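Local coordinates for protein 2-oxo-1,2-dihydroquinoline 8-monooxygenase, oxygenase component (PDB 1Z03) that is the oxygenase component of a Rieske-type monooxygenase that probably hydroxylates 2-oxo-1,2-dihydroquinoline at carbon 8, using a [2Fe-2S] cluster and a mononuclear iron, at residues 117-122 and 129-134; 189-194 and 313-318; 217-222 and 240-245. One frame throughout, in Å; residues are numbered along the deposited sequence.

How the interactions relate
Interaction 1 lies in the Rieske domain. The side chain of I122 comes within about 6 Å of the [2Fe-2S] cluster. Interactions 2 and 3 lie in the catalytic domain and both reach the bound quinolinone. Their centres are about 23 Å apart, their nearest atoms about 6 Å, and 217-222/240-245 is nested inside the chain loop closed by interaction 2. H221 of interaction 3 binds the iron. Within one chain, the centre of interaction 1 is about 55 Å from that of interaction 3 and about 39 Å from that of interaction 2. Between subunits the sites come closer: D218 packs on H108 of a neighbouring subunit, consistent with electron transfer across the interface, as in related oxygenases.

Interaction 1. Residues 117-122 and 129-134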
loop_
_atom_site.group_PDB
_atom_site.type_symbol
_atom_site.label_atom_id
_atom_site.label_comp_id
_atom_site.label_asym_id
_atom_site.label_seq_id
_atom_site.Cartn_x
_atom_site.Cartn_y
_atom_site.Cartn_z
ATOM N N GLY A 117 9.711 8.938 -33.834
ATOM C CA GLY A 117 8.717 8.307 -32.984
ATOM C C GLY A 117 7.507 7.817 -33.763
ATOM O O GLY A 117 6.559 7.276 -33.188
ATOM N N LYS A 118 7.536 7.989 -35.080
ATOM C CA LYS A 118 6.422 7.568 -35.925
ATOM C C LYS A 118 6.244 6.051 -35.984
ATOM O O LYS A 118 7.213 5.293 -35.926
ATOM C CB LYS A 118 6.606 8.102 -37.357
ATOM C CG LYS A 118 5.425 7.787 -38.290
ATOM C CD LYS A 118 5.603 8.319 -39.710
ATOM C CE LYS A 118 6.570 7.473 -40.519
ATOM N NZ LYS A 118 6.605 7.900 -41.953
ATOM N N LEU A 119 4.993 5.615 -36.090
ATOM C CA LEU A 119 4.687 4.196 -36.208
ATOM C C LEU A 119 5.010 3.835 -37.661
ATOM O O LEU A 119 4.210 4.094 -38.563
ATOM C CB LEU A 119 3.198 3.936 -35.921
ATOM C CG LEU A 119 2.719 2.497 -36.160
ATOM C CD1 LEU A 119 3.482 1.540 -35.251
ATOM C CD2 LEU A 119 1.224 2.398 -35.926
ATOM N N VAL A 120 6.178 3.243 -37.885
ATOM C CA VAL A 120 6.594 2.884 -39.238
ATOM C C VAL A 120 6.052 1.556 -39.753
ATOM O O VAL A 120 5.933 1.367 -40.960
ATOM C CB VAL A 120 8.127 2.886 -39.352
ATOM C CG1 VAL A 120 8.660 4.273 -39.015
ATOM C CG2 VAL A 120 8.721 1.852 -38.418
ATOM N N THR A 121 5.733 0.635 -38.849
ATOM C CA THR A 121 5.176 -0.659 -39.244
ATOM C C THR A 121 4.719 -1.479 -38.040
ATOM O O THR A 121 4.846 -1.047 -36.895
ATOM C CB THR A 121 6.201 -1.502 -40.058
ATOM O OG1 THR A 121 5.534 -2.616 -40.669
ATOM C CG2 THR A 121 7.305 -2.036 -39.153
ATOM N N ILE A 122 4.165 -2.652 -38.322
ATOM C CA ILE A 122 3.710 -3.603 -37.311
ATOM C C ILE A 122 4.238 -4.947 -37.821
ATOM O O ILE A 122 3.864 -5.401 -38.907
ATOM C CB ILE A 122 2.165 -3.637 -37.208
ATOM C CG1 ILE A 122 1.641 -2.258 -36.795
ATOM C CG2 ILE A 122 1.730 -4.697 -36.196
ATOM C CD1 ILE A 122 0.117 -2.116 -36.879
ATOM N N LYS A 129 -3.924 0.135 -41.814
ATOM C CA LYS A 129 -4.155 1.547 -42.097
ATOM C C LYS A 129 -3.693 2.505 -40.994
ATOM O O LYS A 129 -3.565 3.704 -41.234
ATOM C CB LYS A 129 -5.637 1.789 -42.386
ATOM C CG LYS A 129 -6.578 1.452 -41.247
ATOM C CD LYS A 129 -7.901 2.177 -41.445
ATOM C CE LYS A 129 -9.082 1.227 -41.594
ATOM N NZ LYS A 129 -9.588 0.732 -40.288
ATOM N N LEU A 130 -3.443 1.984 -39.796
ATOM C CA LEU A 130 -3.009 2.834 -38.692
ATOM C C LEU A 130 -1.562 3.269 -38.885
ATOM O O LEU A 130 -1.159 4.349 -38.440
ATOM C CB LEU A 130 -3.131 2.089 -37.353
ATOM C CG LEU A 130 -2.832 2.935 -36.108
ATOM C CD1 LEU A 130 -3.932 3.974 -35.936
ATOM C CD2 LEU A 130 -2.742 2.053 -34.869
ATOM N N ILE A 131 -0.783 2.425 -39.552
ATOM C CA ILE A 131 0.635 2.697 -39.767
ATOM C C ILE A 131 0.892 4.043 -40.425
ATOM O O ILE A 131 0.247 4.389 -41.415
ATOM C CB ILE A 131 1.296 1.589 -40.620
ATOM C CG1 ILE A 131 1.264 0.261 -39.861
ATOM C CG2 ILE A 131 2.733 1.965 -40.947
ATOM C CD1 ILE A 131 1.697 -0.934 -40.698
ATOM N N GLY A 132 1.830 4.802 -39.863
ATOM C CA GLY A 132 2.173 6.102 -40.412
ATOM C C GLY A 132 1.220 7.233 -40.072
ATOM O O GLY A 132 1.510 8.388 -40.375
ATOM N N THR A 133 0.089 6.921 -39.443
ATOM C CA THR A 133 -0.885 7.954 -39.093
ATOM C C THR A 133 -0.721 8.488 -37.675
ATOM O O THR A 133 -1.490 9.348 -37.239
ATOM C CB THR A 133 -2.323 7.440 -39.231
ATOM O OG1 THR A 133 -2.588 6.488 -38.197
ATOM C CG2 THR A 133 -2.520 6.773 -40.581
ATOM N N THR A 134 0.272 7.975 -36.952
ATOM C CA THR A 134 0.513 8.405 -35.582
ATOM C C THR A 134 1.875 7.904 -35.109
ATOM O O THR A 134 2.629 7.334 -35.894
ATOM C CB THR A 134 -0.608 7.890 -34.629
ATOM O OG1 THR A 134 -0.358 8.354 -33.299
ATOM C CG2 THR A 134 -0.678 6.371 -34.627
#
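L119 and G132 bring strand 119-122 of the Rieske domain against a type II beta turn, L130 to T133. G132 takes the third turn position with positive phi, as suits glycine there. Its N donates to L119 O at 2.8 Å, bent at hydrogen (135°). L119 N in turn donates to T134 O at 2.9 Å, nearly straight and on a lone pair. The strand also carries a classic beta bulge, V120 and T121 both facing T111.

I131, the second residue of the turn, leans its side chain on the strand. From CB it forks. With chi1 at -64° the methyl I131 CG2 points opposite the backbone N and comes 3.3 Å from V120 O. The longer branch runs through I131 CG1, 4.0 Å from I122 CD1. Its tip, I131 CD1, ends 3.8 Å from T121 CA and lies alongside the T121 side chain. L119 CD2 packs from the strand on L130 CG.

I122 and L130 also touch F110, a residue at the cluster site. A second subunit also packs here: its L280 lies on T121. Inside the turn, L130 O is gripped twice from one face of its plane, by T133 N and by T133 OG1, the latter at 2.6 Å.

Interaction 2. Residues 189-194 and 313-318. With OCH (quinolin-2(1H)-one), chain I.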
loop_
_atom_site.group_PDB
_atom_site.type_symbol
_atom_site.label_atom_id
_atom_site.label_comp_id
_atom_site.label_asym_id
_atom_site.label_seq_id
_atom_site.Cartn_x
_atom_site.Cartn_y
_atom_site.Cartn_z
ATOM N N PRO A 189 33.624 24.955 -12.199
ATOM C CA PRO A 189 33.419 24.471 -13.565
ATOM C C PRO A 189 31.974 24.034 -13.800
ATOM O O PRO A 189 31.215 23.811 -12.861
ATOM C CB PRO A 189 34.397 23.305 -13.662
ATOM C CG PRO A 189 34.364 22.743 -12.282
ATOM C CD PRO A 189 34.425 23.993 -11.419
ATOM N N SER A 190 31.603 23.909 -15.064
ATOM C CA SER A 190 30.266 23.487 -15.427
ATOM C C SER A 190 30.361 22.106 -16.059
ATOM O O SER A 190 31.437 21.679 -16.490
ATOM C CB SER A 190 29.660 24.482 -16.419
ATOM O OG SER A 190 28.491 23.966 -17.033
ATOM N N VAL A 191 29.243 21.392 -16.092
ATOM C CA VAL A 191 29.223 20.074 -16.703
ATOM C C VAL A 191 29.448 20.265 -18.203
ATOM O O VAL A 191 29.863 19.337 -18.904
ATOM C CB VAL A 191 27.863 19.367 -16.463
ATOM C CG1 VAL A 191 27.728 18.167 -17.372
ATOM C CG2 VAL A 191 27.770 18.916 -15.015
ATOM N N LEU A 192 29.187 21.480 -18.679
ATOM C CA LEU A 192 29.341 21.815 -20.091
ATOM C C LEU A 192 30.780 22.106 -20.496
ATOM O O LEU A 192 31.118 22.027 -21.671
ATOM C CB LEU A 192 28.464 23.022 -20.445
ATOM C CG LEU A 192 26.949 22.801 -20.394
ATOM C CD1 LEU A 192 26.229 24.102 -20.669
ATOM C CD2 LEU A 192 26.547 21.755 -21.415
ATOM N N ASP A 193 31.627 22.438 -19.527
ATOM C CA ASP A 193 33.033 22.749 -19.801
ATOM C C ASP A 193 33.825 21.591 -20.409
ATOM O O ASP A 193 33.590 20.423 -20.092
ATOM C CB ASP A 193 33.729 23.196 -18.513
ATOM C CG ASP A 193 33.219 24.529 -18.000
ATOM O OD1 ASP A 193 33.480 24.848 -16.815
ATOM O OD2 ASP A 193 32.570 25.261 -18.781
ATOM N N ASP A 194 34.775 21.919 -21.281
ATOM C CA ASP A 194 35.619 20.893 -21.892
ATOM C C ASP A 194 36.480 20.268 -20.801
ATOM O O ASP A 194 36.953 20.965 -19.906
ATOM C CB ASP A 194 36.531 21.505 -22.960
ATOM C CG ASP A 194 35.782 21.876 -24.227
ATOM O OD1 ASP A 194 36.430 22.413 -25.155
ATOM O OD2 ASP A 194 34.554 21.631 -24.299
ATOM N N VAL A 313 33.150 21.513 -7.630
ATOM C CA VAL A 313 31.815 22.062 -7.407
ATOM C C VAL A 313 30.803 20.922 -7.264
ATOM O O VAL A 313 30.973 19.857 -7.861
ATOM C CB VAL A 313 31.391 22.998 -8.584
ATOM C CG1 VAL A 313 31.353 22.227 -9.891
ATOM C CG2 VAL A 313 30.038 23.622 -8.302
ATOM N N GLN A 314 29.767 21.136 -6.453
ATOM C CA GLN A 314 28.736 20.115 -6.270
ATOM C C GLN A 314 27.415 20.554 -6.879
ATOM O O GLN A 314 26.961 21.671 -6.660
ATOM C CB GLN A 314 28.515 19.791 -4.781
ATOM C CG GLN A 314 27.517 18.632 -4.555
ATOM C CD GLN A 314 27.566 18.043 -3.152
ATOM O OE1 GLN A 314 28.632 17.948 -2.537
ATOM N NE2 GLN A 314 26.407 17.620 -2.646
ATOM N N TYR A 315 26.808 19.668 -7.658
ATOM C CA TYR A 315 25.518 19.943 -8.279
ATOM C C TYR A 315 24.526 18.888 -7.805
ATOM O O TYR A 315 24.879 17.719 -7.653
ATOM C CB TYR A 315 25.610 19.873 -9.810
ATOM C CG TYR A 315 26.429 20.969 -10.455
ATOM C CD1 TYR A 315 27.619 20.675 -11.121
ATOM C CD2 TYR A 315 26.018 22.303 -10.395
ATOM C CE1 TYR A 315 28.382 21.685 -11.712
ATOM C CE2 TYR A 315 26.776 23.321 -10.983
ATOM C CZ TYR A 315 27.954 23.005 -11.638
ATOM O OH TYR A 315 28.707 24.009 -12.207
ATOM N N GLU A 316 23.288 19.302 -7.565
ATOM C CA GLU A 316 22.257 18.365 -7.149
ATOM C C GLU A 316 20.980 18.624 -7.931
ATOM O O GLU A 316 20.684 19.764 -8.290
ATOM C CB GLU A 316 21.963 18.488 -5.650
ATOM C CG GLU A 316 23.170 18.256 -4.742
ATOM C CD GLU A 316 22.780 18.070 -3.290
ATOM O OE1 GLU A 316 21.680 18.509 -2.899
ATOM O OE2 GLU A 316 23.580 17.502 -2.526
ATOM N N TRP A 317 20.255 17.547 -8.226
ATOM C CA TRP A 317 18.981 17.624 -8.931
ATOM C C TRP A 317 18.013 16.830 -8.074
ATOM O O TRP A 317 18.429 15.966 -7.305
ATOM C CB TRP A 317 19.057 16.963 -10.303
ATOM C CG TRP A 317 19.678 17.798 -11.383
ATOM C CD1 TRP A 317 19.023 18.564 -12.308
ATOM C CD2 TRP A 317 21.069 17.872 -11.711
ATOM N NE1 TRP A 317 19.923 19.100 -13.201
ATOM C CE2 TRP A 317 21.186 18.692 -12.857
ATOM C CE3 TRP A 317 22.228 17.322 -11.150
ATOM C CZ2 TRP A 317 22.422 18.972 -13.457
ATOM C CZ3 TRP A 317 23.458 17.600 -11.748
ATOM C CH2 TRP A 317 23.542 18.416 -12.891
ATOM N N TYR A 318 16.730 17.134 -8.213
ATOM C CA TYR A 318 15.670 16.458 -7.477
ATOM C C TYR A 318 14.605 16.306 -8.550
ATOM O O TYR A 318 13.628 17.058 -8.609
ATOM C CB TYR A 318 15.191 17.346 -6.331
ATOM C CG TYR A 318 16.340 17.996 -5.591
ATOM C CD1 TYR A 318 16.904 19.192 -6.048
ATOM C CD2 TYR A 318 16.910 17.382 -4.474
ATOM C CE1 TYR A 318 18.009 19.758 -5.410
ATOM C CE2 TYR A 318 18.017 17.940 -3.832
ATOM C CZ TYR A 318 18.554 19.127 -4.305
ATOM O OH TYR A 318 19.611 19.694 -3.635
HETATM O O1 OCH I . 23.843 25.403 2.305
HETATM N N2 OCH I . 24.172 23.540 0.952
HETATM C C3 OCH I . 24.946 22.437 0.510
HETATM C C4 OCH I . 24.461 21.550 -0.521
HETATM C C5 OCH I . 25.269 20.480 -0.905
HETATM C C6 OCH I . 26.543 20.265 -0.291
HETATM C C7 OCH I . 27.014 21.120 0.702
HETATM C C8 OCH I . 26.249 22.210 1.132
HETATM C C9 OCH I . 26.727 23.143 2.197
HETATM C C10 OCH I . 25.979 24.181 2.601
HETATM C C1 OCH I . 24.587 24.475 1.986
#
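P189 and V313 come nearest in the backbone, with CA atoms 6.8 Å apart. The two segments then diverge, and V191 CA is 9.2 Å from Y315 CA. Residues 313-318 are a strand flanked by strands 301-305 and 325-335 in the antiparallel sheet. Residues 189-194 are a loop leading into strand 196-206, outermost in the sheet within this chain. The loop folds as a type I beta turn from S190 to D193. S190 OG accepts from L192 N, an ST turn, and D193 OD1 accepts from S190 N. D193 is also tied to R172 by a salt bridge.

V313 and Y315 point from the strand to this loop. The Y315 hydroxyl donates to P189 O at 2.6 Å. It comes from 20° off the carbonyl plane, and the carbonyl sits at the ring edge. V191 CG2 approaches the same ring obliquely, 4.3 Å from Y315 CD1. V313 CG1 sits between the backbone N and the carbonyl carbon (chi1 61°). This puts V313 CG1 3.4 Å from P189 O and 3.9 Å from P189 CD. V313 CG2 lies over one face of the Y315 ring, offset toward the rim.

Q314 and E316 alternate with these residues and reach the quinolinone instead. Q314 NE2 is 3.5 Å from ligand atom C5, and E316 OE2 is 3.8 Å from the same carbon. One strand thus faces the quinolinone with Q314 and E316 and the loop with V313 and Y315. On the loop side, the buried P189 carbonyl is satisfied by a tyrosine hydroxyl among otherwise apolar contacts.

Interaction 3. Residues 217-222 and 240-245; sequences FDNAHI and LGLLPT. With FE (Fe (III) ion), chain G; OCH (quinolin-2(1H)-one), chain I.
A220 and L240 are joined through a water. It donates to both carbonyls, at 2.7 Å to A220 O and 2.5 Å to L240 O. Next to it the backbones bond directly. L242 N donates to N219 O at 3.0 Å (158°), and the donor stands 32° off the carbonyl plane.

G241 lies between these two links, and I222 packs against it. A chi1 of 51° turns I222 CG1 in over its own backbone. I222 CD1 then reaches to 3.5 Å from G241 CA. The other branch turns to the quinolinone, with I222 CG2 4.0 Å from ligand atom C10. N219 and L242 pack beside this, N219 CB to L242 CB at 3.7 Å, with L242 CD1 next to the amide of N219. L240 and G241 form a classic beta bulge opposite V274.

D218 shapes the 217-222 loop: its OD2 accepts from A220 N, an Asx turn. A neighbouring subunit packs on the loop, with its H108 on D218 and its Y107 on H221.

The H221 side chain leaves the backbone away from strand 241-244, and H221 NE2 binds the iron at 2.2 Å. A water binds at 2.6 Å from the iron. H221, H225 and D365 make the facial triad of two histidines and one carboxylate typical of Rieske non-haem iron oxygenases.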
loop_
_atom_site.group_PDB
_atom_site.type_symbol
_atom_site.label_atom_id
_atom_site.label_comp_id
_atom_site.label_asym_id
_atom_site.label_seq_id
_atom_site.Cartn_x
_atom_site.Cartn_y
_atom_site.Cartn_z
ATOM N N PHE A 217 19.660 24.771 -0.426
ATOM C CA PHE A 217 20.086 26.165 -0.362
ATOM C C PHE A 217 19.489 26.921 0.828
ATOM O O PHE A 217 19.398 28.151 0.821
ATOM C CB PHE A 217 19.756 26.869 -1.693
ATOM C CG PHE A 217 18.311 26.759 -2.107
ATOM C CD1 PHE A 217 17.380 27.709 -1.694
ATOM C CD2 PHE A 217 17.873 25.682 -2.880
ATOM C CE1 PHE A 217 16.029 27.587 -2.044
ATOM C CE2 PHE A 217 16.523 25.550 -3.233
ATOM C CZ PHE A 217 15.603 26.504 -2.813
ATOM N N ASP A 218 19.085 26.177 1.853
ATOM C CA ASP A 218 18.518 26.773 3.058
ATOM C C ASP A 218 19.668 26.950 4.045
ATOM O O ASP A 218 20.272 25.977 4.483
ATOM C CB ASP A 218 17.445 25.858 3.647
ATOM C CG ASP A 218 16.697 26.503 4.805
ATOM O OD1 ASP A 218 15.451 26.444 4.810
ATOM O OD2 ASP A 218 17.348 27.057 5.718
ATOM N N ASN A 219 19.958 28.194 4.405
ATOM C CA ASN A 219 21.070 28.483 5.297
ATOM C C ASN A 219 20.832 28.272 6.779
ATOM O O ASN A 219 21.710 28.547 7.597
ATOM C CB ASN A 219 21.557 29.899 5.032
ATOM C CG ASN A 219 22.004 30.080 3.604
ATOM O OD1 ASN A 219 22.963 29.443 3.164
ATOM N ND2 ASN A 219 21.302 30.935 2.860
ATOM N N ALA A 220 19.652 27.779 7.132
ATOM C CA ALA A 220 19.338 27.520 8.529
ATOM C C ALA A 220 19.413 26.015 8.766
ATOM O O ALA A 220 19.512 25.557 9.903
ATOM C CB ALA A 220 17.938 28.034 8.868
ATOM N N HIS A 221 19.388 25.250 7.680
ATOM C CA HIS A 221 19.418 23.796 7.778
ATOM C C HIS A 221 20.788 23.191 8.064
ATOM O O HIS A 221 20.879 22.023 8.441
ATOM C CB HIS A 221 18.868 23.162 6.491
ATOM C CG HIS A 221 19.931 22.718 5.531
ATOM N ND1 HIS A 221 20.602 23.591 4.705
ATOM C CD2 HIS A 221 20.460 21.493 5.292
ATOM C CE1 HIS A 221 21.500 22.928 3.999
ATOM N NE2 HIS A 221 21.434 21.655 4.338
ATOM N N ILE A 222 21.854 23.964 7.884
ATOM C CA ILE A 222 23.190 23.419 8.110
ATOM C C ILE A 222 23.397 22.879 9.519
ATOM O O ILE A 222 24.399 22.223 9.802
ATOM C CB ILE A 222 24.300 24.440 7.752
ATOM C CG1 ILE A 222 24.039 25.782 8.444
ATOM C CG2 ILE A 222 24.371 24.604 6.231
ATOM C CD1 ILE A 222 25.120 26.832 8.161
ATOM N N LEU A 240 26.369 27.495 12.973
ATOM C CA LEU A 240 25.077 26.928 13.335
ATOM C C LEU A 240 24.065 27.258 12.241
ATOM O O LEU A 240 23.131 26.496 11.996
ATOM C CB LEU A 240 24.607 27.510 14.671
ATOM C CG LEU A 240 25.563 27.335 15.853
ATOM C CD1 LEU A 240 24.944 27.934 17.112
ATOM C CD2 LEU A 240 25.866 25.853 16.051
ATOM N N GLY A 241 24.276 28.399 11.590
ATOM C CA GLY A 241 23.405 28.848 10.519
ATOM C C GLY A 241 23.819 30.231 10.053
ATOM O O GLY A 241 24.703 30.847 10.646
ATOM N N LEU A 242 23.197 30.713 8.982
ATOM C CA LEU A 242 23.491 32.042 8.450
ATOM C C LEU A 242 22.213 32.871 8.506
ATOM O O LEU A 242 21.112 32.325 8.437
ATOM C CB LEU A 242 23.985 31.955 7.002
ATOM C CG LEU A 242 25.127 30.968 6.736
ATOM C CD1 LEU A 242 25.522 31.009 5.268
ATOM C CD2 LEU A 242 26.310 31.303 7.625
ATOM N N LEU A 243 22.359 34.184 8.641
ATOM C CA LEU A 243 21.209 35.083 8.718
ATOM C C LEU A 243 21.277 36.181 7.676
ATOM O O LEU A 243 22.335 36.770 7.457
ATOM C CB LEU A 243 21.130 35.725 10.104
ATOM C CG LEU A 243 20.654 34.819 11.234
ATOM C CD1 LEU A 243 20.891 35.486 12.576
ATOM C CD2 LEU A 243 19.181 34.513 11.042
ATOM N N PRO A 244 20.146 36.467 7.008
ATOM C CA PRO A 244 20.116 37.522 5.987
ATOM C C PRO A 244 20.158 38.874 6.706
ATOM O O PRO A 244 19.498 39.052 7.728
ATOM C CB PRO A 244 18.790 37.272 5.281
ATOM C CG PRO A 244 17.914 36.774 6.405
ATOM C CD PRO A 244 18.826 35.823 7.149
ATOM N N THR A 245 20.941 39.818 6.189
ATOM C CA THR A 245 21.053 41.129 6.830
ATOM C C THR A 245 20.430 42.250 5.996
ATOM O O THR A 245 20.227 43.358 6.486
ATOM C CB THR A 245 22.536 41.499 7.117
ATOM O OG1 THR A 245 23.227 41.711 5.882
ATOM C CG2 THR A 245 23.229 40.382 7.883
HETATM FE FE FE G . 22.591 19.802 4.091
HETATM O O1 OCH I . 23.843 25.403 2.305
HETATM N N2 OCH I . 24.172 23.540 0.952
HETATM C C3 OCH I . 24.946 22.437 0.510
HETATM C C4 OCH I . 24.461 21.550 -0.521
HETATM C C5 OCH I . 25.269 20.480 -0.905
HETATM C C6 OCH I . 26.543 20.265 -0.291
HETATM C C7 OCH I . 27.014 21.120 0.702
HETATM C C8 OCH I . 26.249 22.210 1.132
HETATM C C9 OCH I . 26.727 23.143 2.197
HETATM C C10 OCH I . 25.979 24.181 2.601
HETATM C C1 OCH I . 24.587 24.475 1.986
HETATM O O HOH W 1 20.716 26.917 11.874
HETATM O O HOH W 2 23.283 19.695 1.621
#